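Long-range contacts in F-actin-capping protein subunit alpha (Plasmodium berghei, PDB 7A0H), which probably caps the fast-growing barbed ends of actin filaments, blocking subunit exchange there without severing them, and is built here as a homodimer: residues Asn122-Tyr127 with Ser249-Ile254; Gly153-Cys158 with Asp180-Lys185; Lys231-Arg236 with Arg255-Asp260. One frame throughout, in Å; residues are numbered along the deposited sequence.

Contact 1 of 3, residues Asn122-Tyr127 with Ser249-Ile254; sequences NKLKEY and SILSVI
Leu251 reaches from the helix of residues 249-254 into the helix of residues 122-127 and carries the contact's largest share. Its CB leaves the backbone pointing at the other helix, and CG comes down on the aliphatic root of Lys123, 3.8 Å from Lys123 CB. There the chain forks. CD2 stays beside Lys123 CB and turns to the backbone at Leu124, while CD1 swings the other way and drops between two side chains, 3.8 Å from Leu124 CD1 and 3.9 Å from Tyr127 CB. Leu124 crosses Leu251 at about a right angle, so the two leucines meet methyl to methyl. Helices 112-131 and 243-266 of the capping protein alpha subunit pack here with their short segments running roughly the same way, 34° apart and 9.8 Å between axes; Leu175 and Ile177 of strand 170-183 touch the same leucines from the sheet. One turn on, Tyr127 has CG anti to its backbone N (chi1 164°), which sends the ring obliquely past Leu251 CD1 toward Ile254. Tyr127 CE2 lies 4.0 Å from Ile254 CG2, the branch that stands anti to the isoleucine N. The phenol oxygen travels on beyond this apolar patch and hydrogen-bonds to Glu258 in the next turn of helix 243-266. Lys123, bent at chi2 (-40°), carries its amine away from the interface toward Glu244, a long and weak ion pair.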
loop_
_atom_site.group_PDB
_atom_site.type_symbol
_atom_site.label_atom_id
_atom_site.label_comp_id
_atom_site.label_asym_id
_atom_site.label_seq_id
_atom_site.Cartn_x
_atom_site.Cartn_y
_atom_site.Cartn_z
ATOM N N ASN A 122 11.207 -33.759 10.489
ATOM C CA ASN A 122 10.972 -34.740 9.423
ATOM C C ASN A 122 9.541 -34.739 8.917
ATOM O O ASN A 122 9.308 -34.833 7.705
ATOM C CB ASN A 122 11.284 -36.151 9.920
ATOM C CG ASN A 122 12.684 -36.235 10.407
ATOM O OD1 ASN A 122 13.466 -35.300 10.135
ATOM N ND2 ASN A 122 13.025 -37.292 11.106
ATOM N N LYS A 123 8.571 -34.618 9.819
ATOM C CA LYS A 123 7.184 -34.630 9.359
ATOM C C LYS A 123 6.869 -33.326 8.600
ATOM O O LYS A 123 6.112 -33.351 7.617
ATOM C CB LYS A 123 6.221 -34.693 10.543
ATOM C CG LYS A 123 6.233 -35.970 11.369
ATOM C CD LYS A 123 6.366 -37.208 10.521
ATOM C CE LYS A 123 6.461 -38.495 11.428
ATOM N NZ LYS A 123 6.610 -39.677 10.493
ATOM N N LEU A 124 7.462 -32.183 9.053
ATOM C CA LEU A 124 7.269 -30.885 8.369
ATOM C C LEU A 124 7.829 -30.953 6.981
ATOM O O LEU A 124 7.155 -30.649 6.010
ATOM C CB LEU A 124 7.934 -29.744 9.112
ATOM C CG LEU A 124 7.542 -28.308 8.666
ATOM C CD1 LEU A 124 6.058 -27.911 8.922
ATOM C CD2 LEU A 124 8.470 -27.304 9.434
ATOM N N LYS A 125 9.009 -31.493 6.836
ATOM C CA LYS A 125 9.520 -31.636 5.482
ATOM C C LYS A 125 8.682 -32.587 4.641
ATOM O O LYS A 125 8.444 -32.325 3.448
ATOM C CB LYS A 125 10.996 -32.069 5.525
ATOM C CG LYS A 125 11.869 -30.765 6.018
ATOM C CD LYS A 125 13.337 -30.895 5.957
ATOM C CE LYS A 125 13.986 -29.684 6.640
ATOM N NZ LYS A 125 13.804 -28.390 5.896
ATOM N N GLU A 126 8.219 -33.703 5.221
ATOM C CA GLU A 126 7.441 -34.643 4.411
ATOM C C GLU A 126 6.166 -33.973 3.950
ATOM O O GLU A 126 5.732 -34.103 2.784
ATOM C CB GLU A 126 7.165 -35.929 5.218
ATOM C CG GLU A 126 6.184 -36.927 4.590
ATOM C CD GLU A 126 5.881 -38.181 5.485
ATOM O OE1 GLU A 126 5.370 -38.031 6.642
ATOM O OE2 GLU A 126 6.169 -39.307 5.003
ATOM N N TYR A 127 5.582 -33.190 4.849
ATOM C CA TYR A 127 4.326 -32.551 4.581
ATOM C C TYR A 127 4.459 -31.631 3.373
ATOM O O TYR A 127 3.627 -31.658 2.445
ATOM C CB TYR A 127 3.936 -31.800 5.844
ATOM C CG TYR A 127 2.850 -30.768 5.587
ATOM C CD1 TYR A 127 1.604 -31.170 5.285
ATOM C CD2 TYR A 127 3.106 -29.337 5.635
ATOM C CE1 TYR A 127 0.561 -30.279 5.072
ATOM C CE2 TYR A 127 2.107 -28.443 5.458
ATOM C CZ TYR A 127 0.803 -28.922 5.111
ATOM O OH TYR A 127 -0.200 -28.039 4.809
ATOM N N SER A 249 0.631 -35.617 14.793
ATOM C CA SER A 249 -0.598 -34.944 15.204
ATOM C C SER A 249 -0.523 -33.440 14.962
ATOM O O SER A 249 -1.452 -32.840 14.422
ATOM C CB SER A 249 -0.914 -35.164 16.702
ATOM O OG SER A 249 -0.883 -36.519 17.084
ATOM N N ILE A 250 0.587 -32.816 15.365
ATOM C CA ILE A 250 0.802 -31.398 15.059
ATOM C C ILE A 250 0.737 -31.163 13.560
ATOM O O ILE A 250 0.001 -30.299 13.074
ATOM C CB ILE A 250 2.159 -30.934 15.613
ATOM C CG1 ILE A 250 2.111 -30.895 17.106
ATOM C CG2 ILE A 250 2.458 -29.473 15.100
ATOM C CD1 ILE A 250 3.451 -30.745 17.660
ATOM N N LEU A 251 1.468 -31.986 12.802
ATOM C CA LEU A 251 1.422 -31.805 11.368
ATOM C C LEU A 251 0.022 -32.021 10.794
ATOM O O LEU A 251 -0.319 -31.341 9.824
ATOM C CB LEU A 251 2.428 -32.716 10.633
ATOM C CG LEU A 251 3.709 -31.792 10.307
ATOM C CD1 LEU A 251 3.367 -30.542 9.441
ATOM C CD2 LEU A 251 4.364 -31.387 11.630
ATOM N N SER A 252 -0.859 -32.841 11.430
ATOM C CA SER A 252 -2.208 -33.011 10.827
ATOM C C SER A 252 -3.039 -31.743 10.974
ATOM O O SER A 252 -3.788 -31.369 10.066
ATOM C CB SER A 252 -2.975 -34.230 11.416
ATOM O OG SER A 252 -4.357 -34.173 11.029
ATOM N N VAL A 253 -2.903 -31.052 12.095
ATOM C CA VAL A 253 -3.582 -29.769 12.321
ATOM C C VAL A 253 -3.074 -28.666 11.379
ATOM O O VAL A 253 -3.838 -27.815 10.909
ATOM C CB VAL A 253 -3.336 -29.337 13.769
ATOM C CG1 VAL A 253 -3.930 -27.950 13.958
ATOM C CG2 VAL A 253 -3.943 -30.295 14.768
ATOM N N ILE A 254 -1.772 -28.588 11.177
ATOM C CA ILE A 254 -1.221 -27.665 10.194
ATOM C C ILE A 254 -1.783 -27.972 8.815
ATOM O O ILE A 254 -2.173 -27.051 8.070
ATOM C CB ILE A 254 0.327 -27.725 10.213
ATOM C CG1 ILE A 254 0.866 -27.028 11.471
ATOM C CG2 ILE A 254 0.913 -27.062 9.006
ATOM C CD1 ILE A 254 2.276 -27.460 11.775
#

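Contact 2 of 3, residues Gly153-Cys158 with Asp180-Lys185; sequences GLNVKC and DRYYLK
Three flat groups are met at or near their edges, on two faces of the sheet. Leu154 puts one methyl against each of two on the face it shares with Val156: its CD1 sits at the rim of the Arg181 guanidinium, 3.5 Å from Arg181 NH2, and its CD2 abuts the edge of the Tyr183 ring, 3.2 Å from Tyr183 CD1 and 3.1 Å from Tyr182 O. The first torsion of Leu154, -96°, is off the staggered positions and goes with this crowding. On the face of Asn155 and Lys157, the Tyr182 ring has Asn155 O in its plane at one edge, while the Lys157 chain crosses it at about a right angle, Lys157 CD lying obliquely 3.8 Å from Tyr182 CE2. These residues form the open end of the beta hairpin of strands 154-167 and 170-183, antiparallel neighbours at one margin of the five-stranded sheet, and the Cys158-Cys179 disulfide ties the same two strands. Asn155-Tyr182 and Lys157-Asp180 are hydrogen-bonded pairs. Asn155 N reaches Tyr182 O at 3.2 Å and Tyr182 N returns to Asn155 O at 2.8 Å; the bond from Lys157 N to Asp180 O is also 2.8 Å and nearly straight, 174° at the hydrogen. Between the pairs, Val156 CA adds a C-H...O contact to Asp180 O. The Asp180 carboxylate turns to a salt bridge with Arg193, and the Arg181 guanidinium to Ser190 OG. Ile283 of the second subunit packs on Arg181.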
loop_
_atom_site.group_PDB
_atom_site.type_symbol
_atom_site.label_atom_id
_atom_site.label_comp_id
_atom_site.label_asym_id
_atom_site.label_seq_id
_atom_site.Cartn_x
_atom_site.Cartn_y
_atom_site.Cartn_z
ATOM N N GLY A 153 7.823 -18.098 -16.844
ATOM C CA GLY A 153 8.012 -18.986 -15.724
ATOM C C GLY A 153 8.209 -18.248 -14.415
ATOM O O GLY A 153 8.426 -17.035 -14.366
ATOM N N LEU A 154 8.139 -19.038 -13.353
ATOM C CA LEU A 154 8.245 -18.600 -11.977
ATOM C C LEU A 154 9.505 -19.194 -11.360
ATOM O O LEU A 154 9.951 -20.294 -11.715
ATOM C CB LEU A 154 7.030 -19.050 -11.139
ATOM C CG LEU A 154 5.803 -18.179 -10.842
ATOM C CD1 LEU A 154 4.774 -19.044 -10.029
ATOM C CD2 LEU A 154 6.183 -16.915 -10.098
ATOM N N ASN A 155 10.085 -18.439 -10.453
ATOM C CA ASN A 155 11.125 -18.915 -9.560
ATOM C C ASN A 155 10.464 -18.929 -8.195
ATOM O O ASN A 155 9.830 -17.945 -7.809
ATOM C CB ASN A 155 12.343 -18.000 -9.635
ATOM C CG ASN A 155 13.516 -18.537 -8.874
ATOM O OD1 ASN A 155 13.814 -19.728 -8.915
ATOM N ND2 ASN A 155 14.202 -17.649 -8.167
ATOM N N VAL A 156 10.525 -20.058 -7.505
ATOM C CA VAL A 156 9.899 -20.195 -6.193
ATOM C C VAL A 156 10.957 -20.661 -5.187
ATOM O O VAL A 156 11.716 -21.587 -5.476
ATOM C CB VAL A 156 8.690 -21.151 -6.261
ATOM C CG1 VAL A 156 9.099 -22.469 -6.856
ATOM C CG2 VAL A 156 8.068 -21.320 -4.877
ATOM N N LYS A 157 11.039 -19.968 -4.032
ATOM C CA LYS A 157 11.993 -20.316 -2.972
ATOM C C LYS A 157 11.217 -20.729 -1.733
ATOM O O LYS A 157 10.355 -19.961 -1.268
ATOM C CB LYS A 157 12.940 -19.146 -2.636
ATOM C CG LYS A 157 13.852 -18.674 -3.820
ATOM C CD LYS A 157 14.767 -17.486 -3.427
ATOM C CE LYS A 157 15.826 -17.204 -4.506
ATOM N NZ LYS A 157 16.893 -18.269 -4.637
ATOM N N CYS A 158 11.532 -21.928 -1.203
ATOM C CA CYS A 158 10.766 -22.578 -0.142
ATOM C C CYS A 158 11.722 -22.932 0.982
ATOM O O CYS A 158 12.871 -23.338 0.749
ATOM C CB CYS A 158 10.042 -23.867 -0.617
ATOM S SG CYS A 158 8.937 -24.662 0.674
ATOM N N ASP A 180 8.334 -18.031 -1.132
ATOM C CA ASP A 180 8.487 -16.745 -1.785
ATOM C C ASP A 180 8.505 -17.003 -3.282
ATOM O O ASP A 180 9.244 -17.882 -3.765
ATOM C CB ASP A 180 9.791 -16.030 -1.368
ATOM C CG ASP A 180 9.739 -15.480 0.063
ATOM O OD1 ASP A 180 8.765 -14.863 0.544
ATOM O OD2 ASP A 180 10.729 -15.701 0.725
ATOM N N ARG A 181 7.689 -16.263 -4.006
ATOM C CA ARG A 181 7.515 -16.414 -5.446
ATOM C C ARG A 181 8.066 -15.172 -6.139
ATOM O O ARG A 181 7.881 -14.058 -5.660
ATOM C CB ARG A 181 6.024 -16.599 -5.723
ATOM C CG ARG A 181 5.447 -17.943 -5.094
ATOM C CD ARG A 181 3.870 -18.148 -5.232
ATOM N NE ARG A 181 3.451 -17.981 -6.613
ATOM C CZ ARG A 181 2.821 -16.909 -7.083
ATOM N NH1 ARG A 181 2.471 -15.920 -6.281
ATOM N NH2 ARG A 181 2.543 -16.837 -8.371
ATOM N N TYR A 182 8.768 -15.379 -7.246
ATOM C CA TYR A 182 9.433 -14.350 -8.004
ATOM C C TYR A 182 8.956 -14.408 -9.437
ATOM O O TYR A 182 8.968 -15.477 -10.060
ATOM C CB TYR A 182 10.973 -14.526 -7.947
ATOM C CG TYR A 182 11.458 -14.345 -6.540
ATOM C CD1 TYR A 182 11.842 -13.078 -6.066
ATOM C CD2 TYR A 182 11.432 -15.414 -5.648
ATOM C CE1 TYR A 182 12.237 -12.895 -4.764
ATOM C CE2 TYR A 182 11.816 -15.252 -4.334
ATOM C CZ TYR A 182 12.197 -13.994 -3.889
ATOM O OH TYR A 182 12.547 -13.865 -2.580
ATOM N N TYR A 183 8.544 -13.258 -9.955
ATOM C CA TYR A 183 8.233 -13.124 -11.368
ATOM C C TYR A 183 9.491 -12.789 -12.136
ATOM O O TYR A 183 10.398 -12.125 -11.630
ATOM C CB TYR A 183 7.145 -12.094 -11.603
ATOM C CG TYR A 183 5.765 -12.522 -11.102
ATOM C CD1 TYR A 183 5.433 -13.877 -10.893
ATOM C CD2 TYR A 183 4.782 -11.571 -10.834
ATOM C CE1 TYR A 183 4.140 -14.249 -10.423
ATOM C CE2 TYR A 183 3.512 -11.925 -10.381
ATOM C CZ TYR A 183 3.193 -13.251 -10.167
ATOM O OH TYR A 183 1.922 -13.541 -9.704
ATOM N N LEU A 184 9.522 -13.241 -13.383
ATOM C CA LEU A 184 10.750 -13.101 -14.154
ATOM C C LEU A 184 11.752 -13.893 -13.331
ATOM O O LEU A 184 11.600 -15.115 -13.202
ATOM C CB LEU A 184 11.091 -11.643 -14.371
ATOM C CG LEU A 184 9.954 -11.031 -15.212
ATOM C CD1 LEU A 184 10.055 -9.503 -15.380
ATOM C CD2 LEU A 184 9.875 -11.718 -16.576
ATOM N N LYS A 185 12.742 -13.236 -12.733
ATOM C CA LYS A 185 13.607 -13.981 -11.820
ATOM C C LYS A 185 13.806 -13.252 -10.501
ATOM O O LYS A 185 14.037 -13.897 -9.471
ATOM C CB LYS A 185 14.955 -14.296 -12.479
ATOM C CG LYS A 185 14.888 -15.391 -13.593
ATOM C CD LYS A 185 14.375 -16.819 -13.180
ATOM C CE LYS A 185 15.419 -17.643 -12.383
ATOM N NZ LYS A 185 14.928 -18.990 -11.929
#

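Contact 3 of 3, residues Lys231-Arg236 with Arg255-Asp260; sequences KVFEKR and RECEND
Helix 243-266 packs on one face of the long antiparallel sheet of the capping protein, running roughly antiparallel to strand 223-238, the strand at one margin of that sheet within the chain. The short segments are 10.0 Å apart, with their directions 149° from each other. Cys257 fills the middle. Its CB stands almost exactly over the centre of the Phe233 ring, 3.6 Å from the centroid and 3° off the normal, a CH-pi contact. Cys257 SG, anti to its own carbonyl carbon (chi1 -68°), leans across the same face in a sulfur-aromatic contact, nearest Phe233 CD1 at 3.5 Å. Lys235 CE meets the sulfur from the side, roughly at a right angle to the direction of the ring. On the helix, Cys257 also touches Trp196 of strand 187-200, so this residue joins the interior of the sheet to its margin. Asp260, one turn further, brings OD2 to the ring's edge, 3.6 Å from Phe233 CE1. Lys231 stretches out nearly fully to the same oxygen and has Asp264 as a second salt-bridge partner. Its bond is very short, Lys231 NZ to Asp260 OD2 2.5 Å, and the amine arrives from above the carboxylate plane.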
loop_
_atom_site.group_PDB
_atom_site.type_symbol
_atom_site.label_atom_id
_atom_site.label_comp_id
_atom_site.label_asym_id
_atom_site.label_seq_id
_atom_site.Cartn_x
_atom_site.Cartn_y
_atom_site.Cartn_z
ATOM N N LYS A 231 -4.637 -15.361 8.800
ATOM C CA LYS A 231 -5.498 -16.164 9.647
ATOM C C LYS A 231 -4.662 -16.744 10.791
ATOM O O LYS A 231 -3.530 -17.183 10.583
ATOM C CB LYS A 231 -6.231 -17.236 8.841
ATOM C CG LYS A 231 -7.475 -17.602 9.556
ATOM C CD LYS A 231 -8.340 -18.438 8.665
ATOM C CE LYS A 231 -9.658 -18.710 9.293
ATOM N NZ LYS A 231 -10.315 -19.777 8.474
ATOM N N VAL A 232 -5.197 -16.613 11.985
ATOM C CA VAL A 232 -4.655 -17.090 13.235
ATOM C C VAL A 232 -5.485 -18.305 13.699
ATOM O O VAL A 232 -6.713 -18.276 13.628
ATOM C CB VAL A 232 -4.743 -15.950 14.269
ATOM C CG1 VAL A 232 -4.317 -16.522 15.595
ATOM C CG2 VAL A 232 -3.825 -14.832 13.925
ATOM N N PHE A 233 -4.822 -19.308 14.262
ATOM C CA PHE A 233 -5.402 -20.579 14.709
ATOM C C PHE A 233 -4.924 -20.942 16.117
ATOM O O PHE A 233 -3.726 -20.747 16.430
ATOM C CB PHE A 233 -4.978 -21.744 13.777
ATOM C CG PHE A 233 -5.323 -21.539 12.340
ATOM C CD1 PHE A 233 -6.587 -21.842 11.861
ATOM C CD2 PHE A 233 -4.396 -21.012 11.454
ATOM C CE1 PHE A 233 -6.902 -21.629 10.560
ATOM C CE2 PHE A 233 -4.754 -20.831 10.101
ATOM C CZ PHE A 233 -5.956 -21.129 9.681
ATOM N N GLU A 234 -5.824 -21.560 16.918
ATOM C CA GLU A 234 -5.516 -22.062 18.265
ATOM C C GLU A 234 -6.257 -23.387 18.523
ATOM O O GLU A 234 -7.463 -23.395 18.771
ATOM C CB GLU A 234 -5.870 -21.025 19.331
ATOM C CG GLU A 234 -5.610 -21.539 20.786
ATOM C CD GLU A 234 -5.702 -20.435 21.840
ATOM O OE1 GLU A 234 -5.500 -19.253 21.510
ATOM O OE2 GLU A 234 -5.981 -20.744 23.006
ATOM N N LYS A 235 -5.525 -24.509 18.459
ATOM C CA LYS A 235 -6.130 -25.838 18.485
ATOM C C LYS A 235 -5.643 -26.670 19.672
ATOM O O LYS A 235 -4.437 -26.728 19.966
ATOM C CB LYS A 235 -5.789 -26.603 17.162
ATOM C CG LYS A 235 -6.181 -25.856 15.846
ATOM C CD LYS A 235 -7.688 -25.696 15.735
ATOM C CE LYS A 235 -8.090 -25.397 14.328
ATOM N NZ LYS A 235 -9.562 -25.154 14.214
ATOM N N ARG A 236 -6.569 -27.370 20.307
ATOM C CA ARG A 236 -6.258 -28.412 21.302
ATOM C C ARG A 236 -6.068 -29.743 20.582
ATOM O O ARG A 236 -6.893 -30.140 19.761
ATOM C CB ARG A 236 -7.374 -28.574 22.339
ATOM C CG ARG A 236 -7.425 -27.464 23.405
ATOM C CD ARG A 236 -8.652 -27.492 24.372
ATOM N NE ARG A 236 -8.458 -26.561 25.509
ATOM C CZ ARG A 236 -9.095 -25.392 25.732
ATOM N NH1 ARG A 236 -10.043 -24.898 24.932
ATOM N NH2 ARG A 236 -8.772 -24.697 26.813
ATOM N N ARG A 255 -1.846 -29.274 8.450
ATOM C CA ARG A 255 -2.414 -29.650 7.146
ATOM C C ARG A 255 -3.834 -29.089 6.984
ATOM O O ARG A 255 -4.189 -28.496 5.958
ATOM C CB ARG A 255 -2.394 -31.185 6.978
ATOM C CG ARG A 255 -3.155 -31.713 5.734
ATOM C CD ARG A 255 -2.953 -33.236 5.499
ATOM N NE ARG A 255 -3.316 -34.008 6.701
ATOM C CZ ARG A 255 -2.866 -35.215 6.966
ATOM N NH1 ARG A 255 -2.050 -35.831 6.076
ATOM N NH2 ARG A 255 -3.234 -35.785 8.101
ATOM N N GLU A 256 -4.626 -29.179 8.040
ATOM C CA GLU A 256 -6.014 -28.737 7.974
ATOM C C GLU A 256 -6.126 -27.224 7.997
ATOM O O GLU A 256 -6.989 -26.637 7.319
ATOM C CB GLU A 256 -6.746 -29.321 9.187
ATOM C CG GLU A 256 -8.236 -29.210 9.143
ATOM C CD GLU A 256 -8.887 -29.251 10.536
ATOM O OE1 GLU A 256 -8.148 -29.272 11.562
ATOM O OE2 GLU A 256 -10.149 -29.195 10.587
ATOM N N CYS A 257 -5.376 -26.578 8.877
ATOM C CA CYS A 257 -5.421 -25.097 8.894
ATOM C C CYS A 257 -4.969 -24.493 7.559
ATOM O O CYS A 257 -5.580 -23.527 7.066
ATOM C CB CYS A 257 -4.600 -24.631 10.076
ATOM S SG CYS A 257 -5.391 -25.088 11.676
ATOM N N GLU A 258 -4.030 -25.120 6.864
ATOM C CA GLU A 258 -3.598 -24.535 5.595
ATOM C C GLU A 258 -4.662 -24.763 4.551
ATOM O O GLU A 258 -4.923 -23.898 3.706
ATOM C CB GLU A 258 -2.234 -25.100 5.202
ATOM C CG GLU A 258 -1.032 -24.563 6.221
ATOM C CD GLU A 258 0.369 -24.729 5.665
ATOM O OE1 GLU A 258 0.532 -25.481 4.706
ATOM O OE2 GLU A 258 1.320 -24.180 6.194
ATOM N N ASN A 259 -5.318 -25.920 4.623
ATOM C CA ASN A 259 -6.492 -26.173 3.784
ATOM C C ASN A 259 -7.584 -25.141 4.048
ATOM O O ASN A 259 -8.279 -24.725 3.134
ATOM C CB ASN A 259 -7.082 -27.593 4.096
ATOM C CG ASN A 259 -6.399 -28.710 3.315
ATOM O OD1 ASN A 259 -5.991 -28.491 2.173
ATOM N ND2 ASN A 259 -6.293 -29.933 3.927
ATOM N N ASP A 260 -7.774 -24.747 5.305
ATOM C CA ASP A 260 -8.836 -23.785 5.629
ATOM C C ASP A 260 -8.542 -22.405 5.023
ATOM O O ASP A 260 -9.474 -21.710 4.589
ATOM C CB ASP A 260 -9.005 -23.772 7.162
ATOM C CG ASP A 260 -10.136 -22.830 7.663
ATOM O OD1 ASP A 260 -11.249 -22.755 7.055
ATOM O OD2 ASP A 260 -9.906 -22.183 8.736
#

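How the contacts relate
Contacts 1 and 3 share helix 243-266 on successive turns: residues 249-254 meet helix 112-131, residues 255-260 meet strand 223-238. They touch directly, joined by the Tyr127-Glu258 bond and by packing of Val253 on Lys235. Contact 1 is the buried one and wholly apolar across its segments; contact 3, partly buried, pairs an aromatic-sulfur centre with a salt bridge beside it. Contact 2 is at the surface, its centre about 24 Å and 26 Å from those of contacts 1 and 3, and relies on backbone hydrogen bonds. It occupies one margin of the sheet whose other margin contact 3 covers.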